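Local coordinates for thiamine-binding periplasmic protein (Escherichia coli, PDB 2QRY) that binds thiamine, thiamine phosphate and thiamine diphosphate with high affinity as the periplasmic solute-binding component of the ThiBPQ thiamine-import ABC transporter, at residues W283-A288 with A294-L299; Y125-F130 with T300-T305; S164-G169 with L216-S221; P41-A46 with P272-A277. All coordinates share one frame; numbering follows the deposited sequence.

Contact 1: W283-A288 with A294-L299. With TPS (thiamin phosphate), chain E.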
loop_
_atom_site.group_PDB
_atom_site.type_symbol
_atom_site.label_atom_id
_atom_site.label_comp_id
_atom_site.label_asym_id
_atom_site.label_seq_id
_atom_site.Cartn_x
_atom_site.Cartn_y
_atom_site.Cartn_z
ATOM N N TRP A 283 10.223 0.235 1.242
ATOM C CA TRP A 283 10.140 -0.546 2.470
ATOM C C TRP A 283 8.989 -1.551 2.399
ATOM O O TRP A 283 8.040 -1.520 3.180
ATOM C CB TRP A 283 9.993 0.400 3.665
ATOM C CG TRP A 283 11.145 1.346 3.724
ATOM C CD1 TRP A 283 11.172 2.643 3.286
ATOM C CD2 TRP A 283 12.485 1.031 4.121
ATOM N NE1 TRP A 283 12.444 3.148 3.379
ATOM C CE2 TRP A 283 13.271 2.181 3.888
ATOM C CE3 TRP A 283 13.098 -0.116 4.644
ATOM C CZ2 TRP A 283 14.643 2.218 4.162
ATOM C CZ3 TRP A 283 14.461 -0.081 4.917
ATOM C CH2 TRP A 283 15.219 1.081 4.674
HETATM N N MSE A 284 9.105 -2.442 1.429
HETATM C CA MSE A 284 8.129 -3.489 1.168
HETATM C C MSE A 284 8.924 -4.672 0.620
HETATM O O MSE A 284 10.093 -4.518 0.261
HETATM C CB MSE A 284 7.133 -3.011 0.102
HETATM C CG MSE A 284 6.229 -1.865 0.525
HETATM SE SE MSE A 284 4.891 -2.427 1.808
HETATM C CE MSE A 284 3.570 -3.142 0.567
ATOM N N TYR A 285 8.303 -5.845 0.547
ATOM C CA TYR A 285 8.988 -7.021 0.012
ATOM C C TYR A 285 8.897 -7.000 -1.514
ATOM O O TYR A 285 7.818 -6.813 -2.077
ATOM C CB TYR A 285 8.358 -8.309 0.554
ATOM C CG TYR A 285 8.541 -8.493 2.041
ATOM C CD1 TYR A 285 9.792 -8.795 2.577
ATOM C CD2 TYR A 285 7.467 -8.343 2.917
ATOM C CE1 TYR A 285 9.972 -8.943 3.951
ATOM C CE2 TYR A 285 7.634 -8.490 4.293
ATOM C CZ TYR A 285 8.890 -8.788 4.801
ATOM O OH TYR A 285 9.057 -8.920 6.157
ATOM N N PRO A 286 10.035 -7.184 -2.201
ATOM C CA PRO A 286 10.085 -7.185 -3.665
ATOM C C PRO A 286 9.291 -8.333 -4.270
ATOM O O PRO A 286 9.002 -9.335 -3.608
ATOM C CB PRO A 286 11.576 -7.310 -3.964
ATOM C CG PRO A 286 12.221 -6.726 -2.761
ATOM C CD PRO A 286 11.392 -7.292 -1.643
ATOM N N VAL A 287 8.950 -8.179 -5.541
ATOM C CA VAL A 287 8.189 -9.185 -6.254
ATOM C C VAL A 287 9.141 -10.136 -6.988
ATOM O O VAL A 287 8.756 -11.236 -7.384
ATOM C CB VAL A 287 7.208 -8.508 -7.235
ATOM C CG1 VAL A 287 7.954 -7.919 -8.405
ATOM C CG2 VAL A 287 6.177 -9.485 -7.673
ATOM N N ALA A 288 10.388 -9.701 -7.159
ATOM C CA ALA A 288 11.418 -10.515 -7.802
ATOM C C ALA A 288 12.380 -10.946 -6.702
ATOM O O ALA A 288 12.564 -10.226 -5.720
ATOM C CB ALA A 288 12.158 -9.706 -8.854
ATOM N N ALA A 294 20.244 -6.242 4.788
ATOM C CA ALA A 294 20.461 -6.810 6.109
ATOM C C ALA A 294 19.616 -5.899 6.989
ATOM O O ALA A 294 19.629 -4.680 6.809
ATOM C CB ALA A 294 21.930 -6.715 6.493
ATOM N N GLY A 295 18.869 -6.477 7.919
ATOM C CA GLY A 295 18.025 -5.668 8.777
ATOM C C GLY A 295 16.589 -6.128 8.667
ATOM O O GLY A 295 15.840 -6.101 9.644
ATOM N N PHE A 296 16.200 -6.546 7.465
ATOM C CA PHE A 296 14.849 -7.037 7.240
ATOM C C PHE A 296 14.611 -8.306 8.054
ATOM O O PHE A 296 13.472 -8.615 8.408
ATOM C CB PHE A 296 14.620 -7.335 5.753
ATOM C CG PHE A 296 13.926 -6.227 5.002
ATOM C CD1 PHE A 296 14.414 -4.921 5.035
ATOM C CD2 PHE A 296 12.793 -6.495 4.239
ATOM C CE1 PHE A 296 13.782 -3.900 4.315
ATOM C CE2 PHE A 296 12.159 -5.484 3.519
ATOM C CZ PHE A 296 12.657 -4.185 3.560
ATOM N N GLU A 297 15.682 -9.035 8.360
ATOM C CA GLU A 297 15.547 -10.276 9.120
ATOM C C GLU A 297 15.106 -10.020 10.562
ATOM O O GLU A 297 14.727 -10.947 11.276
ATOM C CB GLU A 297 16.860 -11.075 9.099
ATOM C CG GLU A 297 17.917 -10.580 10.068
ATOM C CD GLU A 297 18.370 -9.165 9.772
ATOM O OE1 GLU A 297 18.909 -8.517 10.696
ATOM O OE2 GLU A 297 18.196 -8.706 8.620
ATOM N N LYS A 298 15.147 -8.760 10.987
ATOM C CA LYS A 298 14.725 -8.407 12.340
ATOM C C LYS A 298 13.205 -8.276 12.366
ATOM O O LYS A 298 12.591 -8.200 13.432
ATOM C CB LYS A 298 15.338 -7.070 12.777
ATOM C CG LYS A 298 16.857 -7.036 12.883
ATOM C CD LYS A 298 17.334 -5.631 13.250
ATOM C CE LYS A 298 17.850 -5.538 14.679
ATOM N NZ LYS A 298 16.876 -5.960 15.715
ATOM N N LEU A 299 12.603 -8.245 11.183
ATOM C CA LEU A 299 11.158 -8.095 11.055
ATOM C C LEU A 299 10.406 -9.388 11.308
ATOM O O LEU A 299 10.971 -10.476 11.214
ATOM C CB LEU A 299 10.816 -7.594 9.659
ATOM C CG LEU A 299 11.471 -6.278 9.259
ATOM C CD1 LEU A 299 11.186 -6.003 7.783
ATOM C CD2 LEU A 299 10.944 -5.158 10.155
HETATM C CM2 TPS E . 8.648 3.783 6.953
HETATM N N3 TPS E . 4.235 2.481 2.259
HETATM C C2 TPS E . 3.979 3.569 2.958
HETATM S S1 TPS E . 2.483 4.140 2.320
HETATM C C5 TPS E . 2.238 2.872 1.111
HETATM C C4 TPS E . 3.359 2.089 1.292
HETATM C CM4 TPS E . 3.581 0.842 0.443
HETATM C C6 TPS E . 1.053 2.799 0.200
HETATM C C7 TPS E . 0.333 4.099 0.560
HETATM O O7 TPS E . -0.897 4.295 -0.127
HETATM N N1A TPS E . 7.009 2.221 5.992
HETATM C C2A TPS E . 7.838 3.249 5.794
HETATM N N3A TPS E . 7.960 3.812 4.594
HETATM C C4A TPS E . 7.252 3.367 3.533
HETATM N N4A TPS E . 7.396 3.975 2.299
HETATM C C5A TPS E . 6.352 2.268 3.706
HETATM C C6A TPS E . 6.267 1.715 4.994
HETATM C C7A TPS E . 5.493 1.688 2.556
HETATM P P1 TPS E . -1.483 5.712 0.384
HETATM O O1 TPS E . -1.584 5.701 1.935
HETATM O O2 TPS E . -2.878 6.035 -0.290
HETATM O O3 TPS E . -0.487 6.820 -0.023
HETATM O O HOH W 1 11.640 -9.954 6.650
#
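Behind the wall that W283 and M284 give the thiamin phosphate pocket, F296 packs between W283 and Y285. The pair Y285–F296 is an offset edge-to-face stack: F296 turns an edge toward the face of Y285, with ring centroids 5.8 Å apart and planes at 82°. The meeting is closest where F296 CD2 lies 3.7 Å from Y285 CE1. Farther round the F296 rim, CE1 meets the six-membered ring of W283, 3.9 Å from CE3, while the carbonyl O of selenomethionine M284 approaches the edge near the ring plane. L299 CD1 lies over one face of F296 near its rim and also touches Y285 OH. W283 leaves the preceding helix with positive phi, and its CG sits beside the backbone N (chi1 -58°), which brings CD1 to 3.7 Å from N3A of the ligand pyrimidine. M284 SE packs 3.8 Å from the ligand methyl CM4. The case illustrates how a second shell positions a first: with an alanine in place of F296, W283 would probably lose its support away from the ligand and the stack on Y285 would vanish, opening a gap behind the pocket. A water ties the two segments, lying in the plane of the Y285 ring at its edge, 2.8 Å from Y285 OH, and donating to F296 O at 2.9 Å.

Contact 2: Y125-F130 with T300-T305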
loop_
_atom_site.group_PDB
_atom_site.type_symbol
_atom_site.label_atom_id
_atom_site.label_comp_id
_atom_site.label_asym_id
_atom_site.label_seq_id
_atom_site.Cartn_x
_atom_site.Cartn_y
_atom_site.Cartn_z
ATOM N N TYR A 125 5.011 -6.228 -2.186
ATOM C CA TYR A 125 3.931 -6.657 -1.306
ATOM C C TYR A 125 4.309 -6.473 0.156
ATOM O O TYR A 125 5.478 -6.297 0.487
ATOM C CB TYR A 125 3.558 -8.121 -1.584
ATOM C CG TYR A 125 4.590 -9.142 -1.142
ATOM C CD1 TYR A 125 4.512 -9.741 0.115
ATOM C CD2 TYR A 125 5.644 -9.506 -1.983
ATOM C CE1 TYR A 125 5.454 -10.680 0.528
ATOM C CE2 TYR A 125 6.597 -10.447 -1.579
ATOM C CZ TYR A 125 6.493 -11.030 -0.323
ATOM O OH TYR A 125 7.417 -11.969 0.080
ATOM N N GLY A 126 3.308 -6.500 1.024
ATOM C CA GLY A 126 3.567 -6.328 2.438
ATOM C C GLY A 126 2.360 -6.678 3.279
ATOM O O GLY A 126 1.363 -7.203 2.775
ATOM N N TYR A 127 2.450 -6.380 4.569
ATOM C CA TYR A 127 1.369 -6.675 5.487
ATOM C C TYR A 127 1.082 -5.472 6.368
ATOM O O TYR A 127 1.980 -4.935 7.016
ATOM C CB TYR A 127 1.748 -7.875 6.346
ATOM C CG TYR A 127 2.124 -9.085 5.522
ATOM C CD1 TYR A 127 1.142 -9.943 5.020
ATOM C CD2 TYR A 127 3.459 -9.357 5.213
ATOM C CE1 TYR A 127 1.480 -11.046 4.229
ATOM C CE2 TYR A 127 3.807 -10.450 4.422
ATOM C CZ TYR A 127 2.809 -11.290 3.935
ATOM O OH TYR A 127 3.143 -12.377 3.160
ATOM N N PHE A 128 -0.176 -5.043 6.379
ATOM C CA PHE A 128 -0.570 -3.912 7.197
ATOM C C PHE A 128 -0.440 -4.296 8.664
ATOM O O PHE A 128 -0.762 -5.419 9.060
ATOM C CB PHE A 128 -2.016 -3.502 6.903
ATOM C CG PHE A 128 -2.269 -3.165 5.465
ATOM C CD1 PHE A 128 -1.594 -2.110 4.853
ATOM C CD2 PHE A 128 -3.181 -3.904 4.720
ATOM C CE1 PHE A 128 -1.824 -1.802 3.521
ATOM C CE2 PHE A 128 -3.420 -3.602 3.385
ATOM C CZ PHE A 128 -2.741 -2.550 2.782
ATOM N N ALA A 129 0.033 -3.352 9.465
ATOM C CA ALA A 129 0.200 -3.589 10.884
ATOM C C ALA A 129 0.312 -2.262 11.623
ATOM O O ALA A 129 0.670 -1.241 11.035
ATOM C CB ALA A 129 1.451 -4.421 11.119
ATOM N N PHE A 130 -0.004 -2.280 12.914
ATOM C CA PHE A 130 0.108 -1.078 13.711
ATOM C C PHE A 130 1.516 -0.961 14.259
ATOM O O PHE A 130 2.033 -1.890 14.881
ATOM C CB PHE A 130 -0.899 -1.088 14.859
ATOM C CG PHE A 130 -2.304 -0.801 14.429
ATOM C CD1 PHE A 130 -3.157 -1.828 14.051
ATOM C CD2 PHE A 130 -2.776 0.501 14.404
ATOM C CE1 PHE A 130 -4.467 -1.559 13.654
ATOM C CE2 PHE A 130 -4.088 0.779 14.007
ATOM C CZ PHE A 130 -4.930 -0.258 13.632
ATOM N N THR A 300 9.124 -9.271 11.624
ATOM C CA THR A 300 8.322 -10.457 11.850
ATOM C C THR A 300 7.378 -10.696 10.680
ATOM O O THR A 300 6.640 -9.799 10.272
ATOM C CB THR A 300 7.482 -10.353 13.135
ATOM O OG1 THR A 300 8.349 -10.268 14.271
ATOM C CG2 THR A 300 6.598 -11.586 13.286
ATOM N N LYS A 301 7.430 -11.908 10.135
ATOM C CA LYS A 301 6.563 -12.317 9.035
ATOM C C LYS A 301 5.296 -12.866 9.682
ATOM O O LYS A 301 5.346 -13.857 10.410
ATOM C CB LYS A 301 7.226 -13.429 8.217
ATOM C CG LYS A 301 8.240 -12.975 7.178
ATOM C CD LYS A 301 7.556 -12.619 5.858
ATOM C CE LYS A 301 8.575 -12.358 4.749
ATOM N NZ LYS A 301 7.913 -12.077 3.437
ATOM N N PRO A 302 4.143 -12.228 9.441
ATOM C CA PRO A 302 2.943 -12.779 10.074
ATOM C C PRO A 302 2.671 -14.203 9.586
ATOM O O PRO A 302 2.776 -14.492 8.393
ATOM C CB PRO A 302 1.855 -11.786 9.670
ATOM C CG PRO A 302 2.337 -11.284 8.344
ATOM C CD PRO A 302 3.816 -11.091 8.566
ATOM N N ALA A 303 2.342 -15.092 10.517
ATOM C CA ALA A 303 2.064 -16.481 10.171
ATOM C C ALA A 303 0.885 -16.554 9.210
ATOM O O ALA A 303 1.042 -16.901 8.040
ATOM C CB ALA A 303 1.754 -17.278 11.429
ATOM N N THR A 304 -0.290 -16.218 9.728
ATOM C CA THR A 304 -1.529 -16.232 8.968
ATOM C C THR A 304 -1.718 -14.964 8.138
ATOM O O THR A 304 -1.572 -13.850 8.643
ATOM C CB THR A 304 -2.737 -16.383 9.911
ATOM O OG1 THR A 304 -2.694 -17.668 10.544
ATOM C CG2 THR A 304 -4.039 -16.229 9.140
ATOM N N THR A 305 -2.043 -15.153 6.864
ATOM C CA THR A 305 -2.281 -14.052 5.941
ATOM C C THR A 305 -3.779 -13.974 5.631
ATOM O O THR A 305 -4.428 -14.998 5.435
ATOM C CB THR A 305 -1.491 -14.257 4.632
ATOM O OG1 THR A 305 -0.112 -13.933 4.853
ATOM C CG2 THR A 305 -2.051 -13.388 3.516
#
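Y127 presents one face of its ring to the pyrrolidine of P302 in a CH-pi contact. P302 CG stands 3.8 Å from the ring centroid and only 19° off the ring normal, displaced toward the CB end, where it comes to 3.6 Å from Y127 CG; P302 CD follows over the CD2 side. The phenol's CG lies anti to its own carbonyl carbon (chi1 -55°), which aims the ring at the loop. Farther out along the same ring T305 crosses at about a right angle, its OG1 3.4 Å from Y127 CE1. Reducing Y127 to an alanine would probably strip P302 of its aromatic bed and leave the 300-305 loop with a gap where it now lies against the strand. The K301 chain, bent at chi2 and extended beyond it, carries NZ to 3.4 Å from Y125 OH; the same ammonium makes a cation-pi contact with Y285. Strand 121-133 thus offers tyrosines to a loop that rests across it, while its backbone is bonded along one edge to Y285, T219 and S217 and along the other to Q246. Strand 243-252 completes the setting, with L245 against both Y127 and T305, and H243 against P302.

Contact 3: S164-G169 with L216-S221. With TPS (thiamin phosphate), chain E.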
loop_
_atom_site.group_PDB
_atom_site.type_symbol
_atom_site.label_atom_id
_atom_site.label_comp_id
_atom_site.label_asym_id
_atom_site.label_seq_id
_atom_site.Cartn_x
_atom_site.Cartn_y
_atom_site.Cartn_z
ATOM N N SER A 164 -6.825 6.086 0.880
ATOM C CA SER A 164 -5.581 5.336 1.096
ATOM C C SER A 164 -5.685 3.803 1.083
ATOM O O SER A 164 -6.566 3.224 1.722
ATOM C CB SER A 164 -4.964 5.790 2.436
ATOM O OG SER A 164 -3.953 4.909 2.914
ATOM N N THR A 165 -4.770 3.140 0.383
ATOM C CA THR A 165 -4.793 1.683 0.353
ATOM C C THR A 165 -4.587 1.103 1.755
ATOM O O THR A 165 -5.256 0.139 2.129
ATOM C CB THR A 165 -3.758 1.096 -0.653
ATOM O OG1 THR A 165 -2.501 1.765 -0.523
ATOM C CG2 THR A 165 -4.275 1.250 -2.078
ATOM N N PRO A 166 -3.657 1.677 2.551
ATOM C CA PRO A 166 -3.448 1.156 3.912
ATOM C C PRO A 166 -4.742 1.369 4.701
ATOM O O PRO A 166 -5.076 0.602 5.600
ATOM C CB PRO A 166 -2.326 2.029 4.451
ATOM C CG PRO A 166 -1.540 2.364 3.226
ATOM C CD PRO A 166 -2.612 2.657 2.202
ATOM N N GLY A 167 -5.458 2.435 4.355
ATOM C CA GLY A 167 -6.710 2.735 5.022
ATOM C C GLY A 167 -7.741 1.692 4.637
ATOM O O GLY A 167 -8.463 1.177 5.490
ATOM N N LEU A 168 -7.792 1.382 3.339
ATOM C CA LEU A 168 -8.711 0.386 2.813
ATOM C C LEU A 168 -8.317 -0.942 3.457
ATOM O O LEU A 168 -9.177 -1.758 3.807
ATOM C CB LEU A 168 -8.569 0.275 1.297
ATOM C CG LEU A 168 -9.809 -0.046 0.457
ATOM C CD1 LEU A 168 -9.336 -0.750 -0.820
ATOM C CD2 LEU A 168 -10.814 -0.907 1.222
ATOM N N GLY A 169 -7.007 -1.142 3.606
ATOM C CA GLY A 169 -6.494 -2.352 4.225
ATOM C C GLY A 169 -7.046 -2.553 5.627
ATOM O O GLY A 169 -7.534 -3.637 5.954
ATOM N N LEU A 216 -1.523 2.907 11.836
ATOM C CA LEU A 216 -1.622 1.810 10.891
ATOM C C LEU A 216 -0.535 2.004 9.837
ATOM O O LEU A 216 -0.469 3.047 9.193
ATOM C CB LEU A 216 -2.975 1.781 10.198
ATOM C CG LEU A 216 -2.966 0.524 9.333
ATOM C CD1 LEU A 216 -4.098 -0.369 9.762
ATOM C CD2 LEU A 216 -3.023 0.873 7.857
ATOM N N SER A 217 0.322 1.003 9.682
ATOM C CA SER A 217 1.403 1.065 8.703
ATOM C C SER A 217 1.722 -0.343 8.179
ATOM O O SER A 217 0.803 -1.102 7.864
ATOM C CB SER A 217 2.649 1.709 9.325
ATOM O OG SER A 217 3.561 2.130 8.322
ATOM N N TYR A 218 3.004 -0.699 8.100
ATOM C CA TYR A 218 3.393 -2.014 7.588
ATOM C C TYR A 218 4.378 -2.807 8.451
ATOM O O TYR A 218 5.179 -2.226 9.186
ATOM C CB TYR A 218 4.001 -1.870 6.197
ATOM C CG TYR A 218 3.034 -1.399 5.139
ATOM C CD1 TYR A 218 2.696 -0.052 5.028
ATOM C CD2 TYR A 218 2.482 -2.300 4.225
ATOM C CE1 TYR A 218 1.842 0.390 4.027
ATOM C CE2 TYR A 218 1.615 -1.867 3.221
ATOM C CZ TYR A 218 1.305 -0.521 3.129
ATOM O OH TYR A 218 0.466 -0.078 2.140
ATOM N N THR A 219 4.338 -4.135 8.335
ATOM C CA THR A 219 5.239 -4.985 9.114
ATOM C C THR A 219 6.690 -4.661 8.798
ATOM O O THR A 219 7.584 -5.027 9.549
ATOM C CB THR A 219 5.041 -6.500 8.826
ATOM O OG1 THR A 219 5.209 -6.756 7.423
ATOM C CG2 THR A 219 3.667 -6.958 9.276
ATOM N N THR A 220 6.907 -3.970 7.684
ATOM C CA THR A 220 8.244 -3.609 7.232
ATOM C C THR A 220 8.671 -2.187 7.608
ATOM O O THR A 220 9.820 -1.795 7.383
ATOM C CB THR A 220 8.355 -3.761 5.693
ATOM O OG1 THR A 220 7.207 -3.164 5.069
ATOM C CG2 THR A 220 8.445 -5.244 5.296
ATOM N N SER A 221 7.759 -1.414 8.184
ATOM C CA SER A 221 8.094 -0.045 8.550
ATOM C C SER A 221 9.286 0.058 9.504
ATOM O O SER A 221 10.088 0.986 9.400
ATOM C CB SER A 221 6.876 0.658 9.161
ATOM O OG SER A 221 5.854 0.814 8.195
HETATM C CM2 TPS E . 8.648 3.783 6.953
HETATM N N3 TPS E . 4.235 2.481 2.259
HETATM C C2 TPS E . 3.979 3.569 2.958
HETATM S S1 TPS E . 2.483 4.140 2.320
HETATM C C5 TPS E . 2.238 2.872 1.111
HETATM C C4 TPS E . 3.359 2.089 1.292
HETATM C CM4 TPS E . 3.581 0.842 0.443
HETATM C C6 TPS E . 1.053 2.799 0.200
HETATM C C7 TPS E . 0.333 4.099 0.560
HETATM O O7 TPS E . -0.897 4.295 -0.127
HETATM N N1A TPS E . 7.009 2.221 5.992
HETATM C C2A TPS E . 7.838 3.249 5.794
HETATM N N3A TPS E . 7.960 3.812 4.594
HETATM C C4A TPS E . 7.252 3.367 3.533
HETATM N N4A TPS E . 7.396 3.975 2.299
HETATM C C5A TPS E . 6.352 2.268 3.706
HETATM C C6A TPS E . 6.267 1.715 4.994
HETATM C C7A TPS E . 5.493 1.688 2.556
HETATM P P1 TPS E . -1.483 5.712 0.384
HETATM O O1 TPS E . -1.584 5.701 1.935
HETATM O O2 TPS E . -2.878 6.035 -0.290
HETATM O O3 TPS E . -0.487 6.820 -0.023
#
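Apolar contacts join the first turn of helix 165-169 to strand 216-218 through P166. P166 CB packs 3.7 Å from L216 CD2, and P166 CG lies 4.0 Å from Y218 CE1; the L216 methyl also presses on the P166 carbonyl. The helix and strand axes pass 8.7 Å apart at 106°. Y218 sets its ring beside the ligand thiazolium, CE1 3.6 Å from C4.

Carbon also meets oxygen closely, P166 CG standing 3.3 Å from Y218 OH, a hydroxyl that is spent on Q246 OE1.

Hydrogen bonds gather on S221 OG. S217 OG donates to S221 OG at 2.6 Å. The backbone N of Y218 donates to S221 OG as well, and S221 OG in turn donates to pyrimidine N1A of the ligand at 2.9 Å. Three partners thus fix its rotation, with chi1 of -66° placing it beside its own backbone N.

Polar contacts with the phosphate end come from the helix start. T165 OG1 lies 3.0 Å from ester oxygen O7, and S164, at the N-cap, probably bonds phosphate O1, though its OG is less surely placed. A helix N terminus facing a phosphate would favour the anion electrostatically, as in many anion-binding sites, here within the experimentally established thiamine site.

Contact 4: P41-A46 with P272-A277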
loop_
_atom_site.group_PDB
_atom_site.type_symbol
_atom_site.label_atom_id
_atom_site.label_comp_id
_atom_site.label_asym_id
_atom_site.label_seq_id
_atom_site.Cartn_x
_atom_site.Cartn_y
_atom_site.Cartn_z
ATOM N N PRO A 41 13.115 8.372 -7.545
ATOM C CA PRO A 41 14.362 8.872 -8.134
ATOM C C PRO A 41 15.265 7.757 -8.660
ATOM O O PRO A 41 15.841 7.875 -9.740
ATOM C CB PRO A 41 14.996 9.644 -6.983
ATOM C CG PRO A 41 13.800 10.186 -6.269
ATOM C CD PRO A 41 12.893 8.977 -6.221
ATOM N N VAL A 42 15.375 6.678 -7.889
ATOM C CA VAL A 42 16.198 5.537 -8.272
ATOM C C VAL A 42 15.628 4.832 -9.501
ATOM O O VAL A 42 16.345 4.597 -10.471
ATOM C CB VAL A 42 16.307 4.512 -7.125
ATOM C CG1 VAL A 42 17.233 3.372 -7.533
ATOM C CG2 VAL A 42 16.822 5.196 -5.866
ATOM N N VAL A 43 14.342 4.495 -9.457
ATOM C CA VAL A 43 13.696 3.826 -10.579
ATOM C C VAL A 43 13.739 4.700 -11.830
ATOM O O VAL A 43 13.969 4.212 -12.933
ATOM C CB VAL A 43 12.223 3.485 -10.255
ATOM C CG1 VAL A 43 11.455 3.206 -11.534
ATOM C CG2 VAL A 43 12.164 2.268 -9.355
ATOM N N LYS A 44 13.520 5.996 -11.648
ATOM C CA LYS A 44 13.530 6.933 -12.758
ATOM C C LYS A 44 14.839 6.888 -13.537
ATOM O O LYS A 44 14.845 6.576 -14.724
ATOM C CB LYS A 44 13.280 8.355 -12.248
ATOM C CG LYS A 44 13.366 9.440 -13.313
ATOM C CD LYS A 44 13.045 10.797 -12.706
ATOM C CE LYS A 44 13.374 11.950 -13.651
ATOM N NZ LYS A 44 12.522 11.986 -14.872
ATOM N N LYS A 45 15.950 7.193 -12.874
ATOM C CA LYS A 45 17.235 7.192 -13.559
ATOM C C LYS A 45 17.599 5.814 -14.107
ATOM O O LYS A 45 18.273 5.707 -15.130
ATOM C CB LYS A 45 18.341 7.696 -12.633
ATOM C CG LYS A 45 18.955 6.648 -11.730
ATOM C CD LYS A 45 20.226 7.193 -11.079
ATOM C CE LYS A 45 21.231 7.666 -12.134
ATOM N NZ LYS A 45 22.518 8.125 -11.545
ATOM N N ALA A 46 17.144 4.764 -13.435
ATOM C CA ALA A 46 17.436 3.405 -13.875
ATOM C C ALA A 46 16.655 3.052 -15.136
ATOM O O ALA A 46 17.109 2.252 -15.958
ATOM C CB ALA A 46 17.111 2.414 -12.766
ATOM N N PRO A 272 15.175 -6.627 -11.922
ATOM C CA PRO A 272 16.118 -6.239 -10.870
ATOM C C PRO A 272 16.427 -4.748 -10.755
ATOM O O PRO A 272 16.499 -4.213 -9.649
ATOM C CB PRO A 272 17.364 -7.055 -11.209
ATOM C CG PRO A 272 16.780 -8.305 -11.789
ATOM C CD PRO A 272 15.716 -7.750 -12.710
ATOM N N ALA A 273 16.625 -4.076 -11.881
ATOM C CA ALA A 273 16.940 -2.648 -11.848
ATOM C C ALA A 273 15.882 -1.876 -11.058
ATOM O O ALA A 273 16.175 -0.861 -10.421
ATOM C CB ALA A 273 17.038 -2.102 -13.267
ATOM N N PHE A 274 14.651 -2.378 -11.101
ATOM C CA PHE A 274 13.527 -1.762 -10.401
ATOM C C PHE A 274 13.470 -2.311 -8.980
ATOM O O PHE A 274 13.698 -1.594 -8.005
ATOM C CB PHE A 274 12.218 -2.102 -11.131
ATOM C CG PHE A 274 11.022 -1.335 -10.639
ATOM C CD1 PHE A 274 10.686 -0.107 -11.204
ATOM C CD2 PHE A 274 10.229 -1.839 -9.610
ATOM C CE1 PHE A 274 9.572 0.609 -10.752
ATOM C CE2 PHE A 274 9.118 -1.134 -9.153
ATOM C CZ PHE A 274 8.787 0.097 -9.727
ATOM N N GLN A 275 13.168 -3.603 -8.896
ATOM C CA GLN A 275 13.050 -4.334 -7.641
ATOM C C GLN A 275 14.143 -4.046 -6.620
ATOM O O GLN A 275 13.879 -3.989 -5.425
ATOM C CB GLN A 275 13.014 -5.827 -7.945
ATOM C CG GLN A 275 11.798 -6.244 -8.750
ATOM C CD GLN A 275 10.506 -6.020 -7.987
ATOM O OE1 GLN A 275 9.695 -5.160 -8.341
ATOM N NE2 GLN A 275 10.314 -6.790 -6.927
ATOM N N ASN A 276 15.369 -3.870 -7.098
ATOM C CA ASN A 276 16.504 -3.590 -6.232
ATOM C C ASN A 276 16.339 -2.296 -5.446
ATOM O O ASN A 276 17.037 -2.079 -4.452
ATOM C CB ASN A 276 17.795 -3.517 -7.059
ATOM C CG ASN A 276 18.518 -4.844 -7.134
ATOM O OD1 ASN A 276 18.927 -5.393 -6.115
ATOM N ND2 ASN A 276 18.684 -5.367 -8.344
ATOM N N ALA A 277 15.431 -1.430 -5.886
ATOM C CA ALA A 277 15.221 -0.163 -5.188
ATOM C C ALA A 277 13.999 -0.197 -4.278
ATOM O O ALA A 277 13.767 0.736 -3.509
ATOM C CB ALA A 277 15.098 0.978 -6.193
#
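V43 and F274 mark the nearest backbone approach, 5.6 Å between CA atoms, of two short helical stretches that run antiparallel: V42 faces A277 at one end and A46 faces A273 at the other. Segment 41-46 is wholly helical, whereas 272-277 is helical at its start. A single acceptor, P272 O, takes both N276 N and N276 ND2, each at 2.8 Å and from opposite faces of the carbonyl plane, so the asparagine side chain folds back on its own turn.

Across the interface the central contact is V43 against the F274 ring. Both methyls meet the CD1–CE1 side, CG1 reaching 3.3 Å from CE1 and CG2 3.4 Å from CD1, with CG2 over one face. F274 has its CG anti to the backbone N (chi1 -170°), which swings the ring across toward the valine. At one end V42 CG1 presses on A277 CB at 3.5 Å, a tight carbon pair; at the other, A46 CB lies 4.1 Å from A273 O. F268 of helix 259-269 touches A46, A273 and F274 and so closes one side.

No hydrogen bond crosses between the segments. Their association therefore depends on shape: methyl groups and one ring fitted at short range, with small alanine side chains at both ends of the interface, well away from the ligand.

Contact 4 opens first, on helix 40-48, and closes only when the chain reaches 272-277. Inside that long loop, strand 121-133 begins contact 2, and contact 3 then opens and closes between 164-169 and 216-221, nested within both. Contact 4 closes before contact 2 does, so these two cross. Contact 1 is a short excursion, from 283-288 to 294-299, contained in the last part of the loop that 300-305 completes. Contacts 1, 2 and 3 reach one mixed sheet, strand 121-133 pairing along one edge first with 285-286 and then with 214-218, and contacts 1 and 3 both touch the ligand. Contact 4 joins helices farther off, meeting contact 1 where Q275 packs on V287 and A288.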